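Long-range contact in thiosulfate sulfurtransferase (Pseudomonas aeruginosa, PDB 1YT8), which probably transfers sulfur from thiosulfate to cyanide, as rhodanese-family enzymes do, through a chain built of repeated rhodanese-like domains: residues A[255-266]-A[333-344]. Sequence-based numbering, arbitrary orientation.
Sequences ARAVADRAGVER and VRANMSASWLAQ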
ATOM      1  N   ALA A 255       5.081  20.639  14.612  1.00 16.78           N
ATOM      2  CA  ALA A 255       5.405  19.335  14.034  1.00 16.79           C
ATOM      3  C   ALA A 255       6.819  18.892  14.387  1.00 18.43           C
ATOM      4  O   ALA A 255       7.044  17.737  14.747  1.00 18.34           O
ATOM      5  CB  ALA A 255       5.242  19.381  12.514  1.00 15.30           C
ATOM      6  N   ARG A 256       7.777  19.806  14.273  1.00 18.74           N
ATOM      7  CA  ARG A 256       9.158  19.478  14.599  1.00 17.86           C
ATOM      8  C   ARG A 256       9.265  19.042  16.061  1.00 17.95           C
ATOM      9  O   ARG A 256      10.041  18.145  16.393  1.00 18.00           O
ATOM     10  CB  ARG A 256      10.071  20.683  14.328  1.00 16.96           C
ATOM     11  CG  ARG A 256      11.536  20.478  14.724  1.00 18.85           C
ATOM     12  CD  ARG A 256      12.137  19.206  14.123  1.00 18.94           C
ATOM     13  NE  ARG A 256      13.559  19.084  14.439  1.00 18.06           N
ATOM     14  CZ  ARG A 256      14.529  19.716  13.785  1.00 19.96           C
ATOM     15  NH1 ARG A 256      14.238  20.512  12.764  1.00 19.98           N
ATOM     16  NH2 ARG A 256      15.793  19.569  14.162  1.00 23.84           N
ATOM     17  N   ALA A 257       8.480  19.669  16.932  1.00 17.60           N
ATOM     18  CA  ALA A 257       8.497  19.317  18.348  1.00 18.45           C
ATOM     19  C   ALA A 257       7.967  17.894  18.544  1.00 18.00           C
ATOM     20  O   ALA A 257       8.483  17.133  19.367  1.00 17.77           O
ATOM     21  CB  ALA A 257       7.656  20.309  19.148  1.00 20.05           C
ATOM     22  N   VAL A 258       6.932  17.535  17.789  1.00 17.44           N
ATOM     23  CA  VAL A 258       6.361  16.194  17.884  1.00 17.53           C
ATOM     24  C   VAL A 258       7.391  15.166  17.415  1.00 16.65           C
ATOM     25  O   VAL A 258       7.580  14.126  18.048  1.00 17.03           O
ATOM     26  CB  VAL A 258       5.082  16.070  17.022  1.00 17.68           C
ATOM     27  CG1 VAL A 258       4.552  14.635  17.064  1.00 18.61           C
ATOM     28  CG2 VAL A 258       4.023  17.031  17.541  1.00 16.24           C
ATOM     29  N   ALA A 259       8.062  15.471  16.310  1.00 16.11           N
ATOM     30  CA  ALA A 259       9.080  14.584  15.756  1.00 16.33           C
ATOM     31  C   ALA A 259      10.238  14.408  16.740  1.00 18.05           C
ATOM     32  O   ALA A 259      10.710  13.291  16.961  1.00 17.12           O
ATOM     33  CB  ALA A 259       9.594  15.139  14.434  1.00 15.08           C
ATOM     34  N   ASP A 260      10.699  15.507  17.332  1.00 18.40           N
ATOM     35  CA  ASP A 260      11.797  15.412  18.291  1.00 20.12           C
ATOM     36  C   ASP A 260      11.371  14.548  19.472  1.00 19.28           C
ATOM     37  O   ASP A 260      12.147  13.736  19.972  1.00 20.05           O
ATOM     38  CB  ASP A 260      12.212  16.798  18.802  1.00 21.47           C
ATOM     39  CG  ASP A 260      12.867  17.653  17.727  1.00 24.67           C
ATOM     40  OD1 ASP A 260      13.455  17.089  16.776  1.00 22.59           O
ATOM     41  OD2 ASP A 260      12.810  18.897  17.847  1.00 24.35           O
ATOM     42  N   ARG A 261      10.123  14.723  19.899  1.00 18.78           N
ATOM     43  CA  ARG A 261       9.557  13.985  21.025  1.00 20.36           C
ATOM     44  C   ARG A 261       9.557  12.480  20.744  1.00 19.03           C
ATOM     45  O   ARG A 261       9.822  11.670  21.636  1.00 17.24           O
ATOM     46  CB  ARG A 261       8.120  14.464  21.270  1.00 21.61           C
ATOM     47  CG  ARG A 261       7.627  14.425  22.714  1.00 27.48           C
ATOM     48  CD  ARG A 261       7.494  13.018  23.263  1.00 30.75           C
ATOM     49  NE  ARG A 261       6.691  13.004  24.484  1.00 34.89           N
ATOM     50  CZ  ARG A 261       6.411  11.912  25.193  1.00 38.13           C
ATOM     51  NH1 ARG A 261       6.871  10.726  24.811  1.00 39.15           N
ATOM     52  NH2 ARG A 261       5.659  12.004  26.284  1.00 41.15           N
ATOM     53  N   ALA A 262       9.263  12.113  19.500  1.00 17.47           N
ATOM     54  CA  ALA A 262       9.206  10.706  19.107  1.00 17.85           C
ATOM     55  C   ALA A 262      10.569  10.087  18.801  1.00 18.35           C
ATOM     56  O   ALA A 262      10.667   8.887  18.534  1.00 17.71           O
ATOM     57  CB  ALA A 262       8.284  10.546  17.909  1.00 16.38           C
ATOM     58  N   GLY A 263      11.618  10.903  18.828  1.00 17.70           N
ATOM     59  CA  GLY A 263      12.951  10.387  18.566  1.00 17.80           C
ATOM     60  C   GLY A 263      13.341  10.360  17.102  1.00 17.81           C
ATOM     61  O   GLY A 263      14.277   9.656  16.716  1.00 18.86           O
ATOM     62  N   VAL A 264      12.621  11.114  16.279  1.00 16.92           N
ATOM     63  CA  VAL A 264      12.923  11.175  14.857  1.00 15.85           C
ATOM     64  C   VAL A 264      14.315  11.780  14.675  1.00 17.41           C
ATOM     65  O   VAL A 264      14.644  12.794  15.290  1.00 16.82           O
ATOM     66  CB  VAL A 264      11.885  12.042  14.112  1.00 15.95           C
ATOM     67  CG1 VAL A 264      12.299  12.225  12.655  1.00 14.84           C
ATOM     68  CG2 VAL A 264      10.511  11.383  14.198  1.00 16.24           C
ATOM     69  N   GLU A 265      15.134  11.149  13.842  1.00 17.59           N
ATOM     70  CA  GLU A 265      16.484  11.639  13.595  1.00 18.45           C
ATOM     71  C   GLU A 265      16.479  12.732  12.531  1.00 18.22           C
ATOM     72  O   GLU A 265      15.508  12.879  11.786  1.00 18.10           O
ATOM     73  CB  GLU A 265      17.392  10.485  13.155  1.00 20.08           C
ATOM     74  CG  GLU A 265      17.631   9.443  14.237  1.00 24.19           C
ATOM     75  CD  GLU A 265      18.542   8.316  13.777  1.00 27.56           C
ATOM     76  OE1 GLU A 265      19.633   8.613  13.246  1.00 27.05           O
ATOM     77  OE2 GLU A 265      18.171   7.137  13.956  1.00 27.35           O
ATOM     78  N   ARG A 266      17.560  13.506  12.473  1.00 18.68           N
ATOM     79  CA  ARG A 266      17.684  14.578  11.489  1.00 19.37           C
ATOM     80  C   ARG A 266      18.851  14.257  10.553  1.00 20.05           C
ATOM     81  O   ARG A 266      19.817  13.612  10.957  1.00 20.80           O
ATOM     82  CB  ARG A 266      17.965  15.925  12.174  1.00 20.67           C
ATOM     83  CG  ARG A 266      17.175  16.200  13.454  1.00 21.44           C
ATOM     84  CD  ARG A 266      15.668  16.077  13.258  1.00 21.44           C
ATOM     85  NE  ARG A 266      15.147  16.929  12.190  1.00 19.56           N
ATOM     86  CZ  ARG A 266      13.864  16.976  11.841  1.00 20.60           C
ATOM     87  NH1 ARG A 266      12.979  16.221  12.476  1.00 21.10           N
ATOM     88  NH2 ARG A 266      13.461  17.770  10.860  1.00 20.82           N
ATOM     89  N   VAL A 333       6.288  20.279   7.933  1.00 16.30           N
ATOM     90  CA  VAL A 333       5.219  19.697   8.739  1.00 15.23           C
ATOM     91  C   VAL A 333       4.934  18.233   8.404  1.00 14.11           C
ATOM     92  O   VAL A 333       4.984  17.367   9.274  1.00 14.74           O
ATOM     93  CB  VAL A 333       3.888  20.475   8.564  1.00 15.68           C
ATOM     94  CG1 VAL A 333       2.765  19.771   9.333  1.00 16.16           C
ATOM     95  CG2 VAL A 333       4.040  21.906   9.066  1.00 18.04           C
ATOM     96  N   ARG A 334       4.632  17.969   7.139  1.00 13.52           N
ATOM     97  CA  ARG A 334       4.281  16.627   6.684  1.00 13.92           C
ATOM     98  C   ARG A 334       5.279  15.519   6.989  1.00 14.50           C
ATOM     99  O   ARG A 334       4.899  14.468   7.511  1.00 13.91           O
ATOM    100  CB  ARG A 334       3.964  16.672   5.190  1.00 12.29           C
ATOM    101  CG  ARG A 334       2.718  17.498   4.902  1.00 14.49           C
ATOM    102  CD  ARG A 334       2.391  17.567   3.426  1.00 15.59           C
ATOM    103  NE  ARG A 334       3.321  18.429   2.704  1.00 16.16           N
ATOM    104  CZ  ARG A 334       3.139  18.836   1.453  1.00 18.45           C
ATOM    105  NH1 ARG A 334       2.060  18.459   0.780  1.00 15.98           N
ATOM    106  NH2 ARG A 334       4.034  19.630   0.880  1.00 17.53           N
ATOM    107  N   ALA A 335       6.547  15.744   6.667  1.00 13.85           N
ATOM    108  CA  ALA A 335       7.571  14.745   6.936  1.00 14.73           C
ATOM    109  C   ALA A 335       7.740  14.553   8.447  1.00 13.19           C
ATOM    110  O   ALA A 335       7.831  13.425   8.924  1.00 11.54           O
ATOM    111  CB  ALA A 335       8.895  15.163   6.296  1.00 14.55           C
ATOM    112  N   ASN A 336       7.769  15.649   9.204  1.00 12.92           N
ATOM    113  CA  ASN A 336       7.918  15.549  10.653  1.00 12.87           C
ATOM    114  C   ASN A 336       6.788  14.749  11.296  1.00 12.96           C
ATOM    115  O   ASN A 336       7.042  13.886  12.139  1.00 12.81           O
ATOM    116  CB  ASN A 336       7.973  16.938  11.314  1.00 12.79           C
ATOM    117  CG  ASN A 336       9.340  17.595  11.198  1.00 16.37           C
ATOM    118  OD1 ASN A 336      10.376  16.946  11.370  1.00 14.63           O
ATOM    119  ND2 ASN A 336       9.347  18.898  10.927  1.00 16.85           N
HETATM  120  N   MSE A 337       5.548  15.037  10.910  1.00 11.55           N
HETATM  121  CA  MSE A 337       4.407  14.325  11.478  1.00 12.57           C
HETATM  122  C   MSE A 337       4.409  12.849  11.087  1.00 11.10           C
HETATM  123  O   MSE A 337       4.225  11.979  11.936  1.00 11.67           O
HETATM  124  CB  MSE A 337       3.083  14.970  11.050  1.00 12.62           C
HETATM  125  CG  MSE A 337       2.767  16.316  11.703  1.00 15.29           C
HETATM  126 SE   MSE A 337       2.963  16.402  13.642  1.00 20.75          SE
HETATM  127  CE  MSE A 337       1.678  15.036  14.171  1.00 15.21           C
ATOM    128  N   SER A 338       4.623  12.565   9.806  1.00 13.80           N
ATOM    129  CA  SER A 338       4.642  11.184   9.336  1.00 11.82           C
ATOM    130  C   SER A 338       5.758  10.398  10.012  1.00 11.87           C
ATOM    131  O   SER A 338       5.575   9.237  10.390  1.00 11.06           O
ATOM    132  CB  SER A 338       4.815  11.141   7.813  1.00 11.31           C
ATOM    133  OG  SER A 338       3.701  11.728   7.159  1.00 11.97           O
ATOM    134  N   ALA A 339       6.918  11.033  10.160  1.00 13.39           N
ATOM    135  CA  ALA A 339       8.063  10.394  10.805  1.00 13.06           C
ATOM    136  C   ALA A 339       7.754  10.078  12.269  1.00 13.02           C
ATOM    137  O   ALA A 339       8.135   9.020  12.775  1.00 13.75           O
ATOM    138  CB  ALA A 339       9.291  11.296  10.710  1.00 12.43           C
ATOM    139  N   SER A 340       7.055  10.981  12.954  1.00 11.97           N
ATOM    140  CA  SER A 340       6.736  10.738  14.359  1.00 13.19           C
ATOM    141  C   SER A 340       5.913   9.456  14.506  1.00 11.13           C
ATOM    142  O   SER A 340       6.094   8.704  15.461  1.00 10.63           O
ATOM    143  CB  SER A 340       5.988  11.936  14.977  1.00 12.21           C
ATOM    144  OG  SER A 340       4.644  12.028  14.540  1.00 14.27           O
ATOM    145  N   TRP A 341       5.019   9.201  13.553  1.00 12.30           N
ATOM    146  CA  TRP A 341       4.200   7.994  13.600  1.00 10.37           C
ATOM    147  C   TRP A 341       5.022   6.747  13.263  1.00 10.53           C
ATOM    148  O   TRP A 341       4.887   5.710  13.914  1.00 11.42           O
ATOM    149  CB  TRP A 341       3.004   8.133  12.645  1.00 12.03           C
ATOM    150  CG  TRP A 341       1.979   9.105  13.157  1.00 13.06           C
ATOM    151  CD1 TRP A 341       1.486  10.203  12.508  1.00 11.89           C
ATOM    152  CD2 TRP A 341       1.350   9.081  14.444  1.00 12.35           C
ATOM    153  NE1 TRP A 341       0.588  10.868  13.318  1.00 12.87           N
ATOM    154  CE2 TRP A 341       0.487  10.198  14.511  1.00 13.92           C
ATOM    155  CE3 TRP A 341       1.433   8.221  15.552  1.00 13.62           C
ATOM    156  CZ2 TRP A 341      -0.290  10.479  15.643  1.00 13.60           C
ATOM    157  CZ3 TRP A 341       0.662   8.502  16.679  1.00 14.95           C
ATOM    158  CH2 TRP A 341      -0.189   9.622  16.714  1.00 15.37           C
ATOM    159  N   LEU A 342       5.878   6.849  12.250  1.00 12.72           N
ATOM    160  CA  LEU A 342       6.726   5.722  11.861  1.00 12.92           C
ATOM    161  C   LEU A 342       7.683   5.358  13.006  1.00 12.43           C
ATOM    162  O   LEU A 342       7.995   4.186  13.226  1.00 10.96           O
ATOM    163  CB  LEU A 342       7.508   6.080  10.586  1.00 11.88           C
ATOM    164  CG  LEU A 342       6.628   6.203   9.333  1.00 12.74           C
ATOM    165  CD1 LEU A 342       7.360   6.959   8.231  1.00 12.81           C
ATOM    166  CD2 LEU A 342       6.220   4.817   8.868  1.00 13.75           C
ATOM    167  N   ALA A 343       8.142   6.370  13.738  1.00 11.67           N
ATOM    168  CA  ALA A 343       9.041   6.150  14.868  1.00 10.55           C
ATOM    169  C   ALA A 343       8.304   5.372  15.959  1.00 11.82           C
ATOM    170  O   ALA A 343       8.858   4.453  16.570  1.00 11.86           O
ATOM    171  CB  ALA A 343       9.527   7.493  15.415  1.00 10.04           C
ATOM    172  N   GLN A 344       7.048   5.737  16.190  1.00 12.36           N
ATOM    173  CA  GLN A 344       6.233   5.082  17.202  1.00 12.40           C
ATOM    174  C   GLN A 344       5.893   3.656  16.792  1.00 11.22           C
ATOM    175  O   GLN A 344       5.574   2.812  17.631  1.00 12.43           O
ATOM    176  CB  GLN A 344       4.975   5.915  17.471  1.00 11.96           C
ATOM    177  CG  GLN A 344       5.307   7.208  18.230  1.00 14.14           C
ATOM    178  CD  GLN A 344       4.145   8.176  18.345  1.00 12.81           C
ATOM    179  OE1 GLN A 344       3.235   7.990  19.150  1.00 12.17           O
ATOM    180  NE2 GLN A 344       4.178   9.224  17.538  1.00 12.28           N
TER
HETATM  181  O   HOH W   1      11.976  20.446  10.829  1.00 19.74           O
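A259 and S340 mark where two helices running 25° from parallel come together, their CA atoms 4.7 Å apart, and small residues make so near a pass possible. On the tight side, A262 CB rests over the S340 backbone and V264 CG2 packs 3.7 Å from A339 CB. The selenium of M337, a selenomethionine, lies 3.8 Å from A255 CA; bends at chi2 and chi3 (-49° and -60°) fold its chain back over A255 and V258. S340 OG, beside V258 CG1, is satisfied within its own helix by M337 O. A Schellman motif at G263 ends the first helix and leads into edge strand 265-267 of a five-stranded parallel rhodanese sheet. Towards solvent, partly exposed R266 presents NH1 and NH2 end-on to OD1 of buried N336, at 2.9 and 3.2 Å, while NH2 also salt-bridges D353. The R256 and R266 guanidinium groups lie face to face, the NE of each over the other's centre; R256 NE forms a salt bridge with exposed D260, and a water links R256 NH1 to N336 ND2. With ND2 also bonded to G332 O, both ends of the amide are engaged, which fixes its rotation; the D260 and D353 carboxylates probably offset the charge of the two facing arginines.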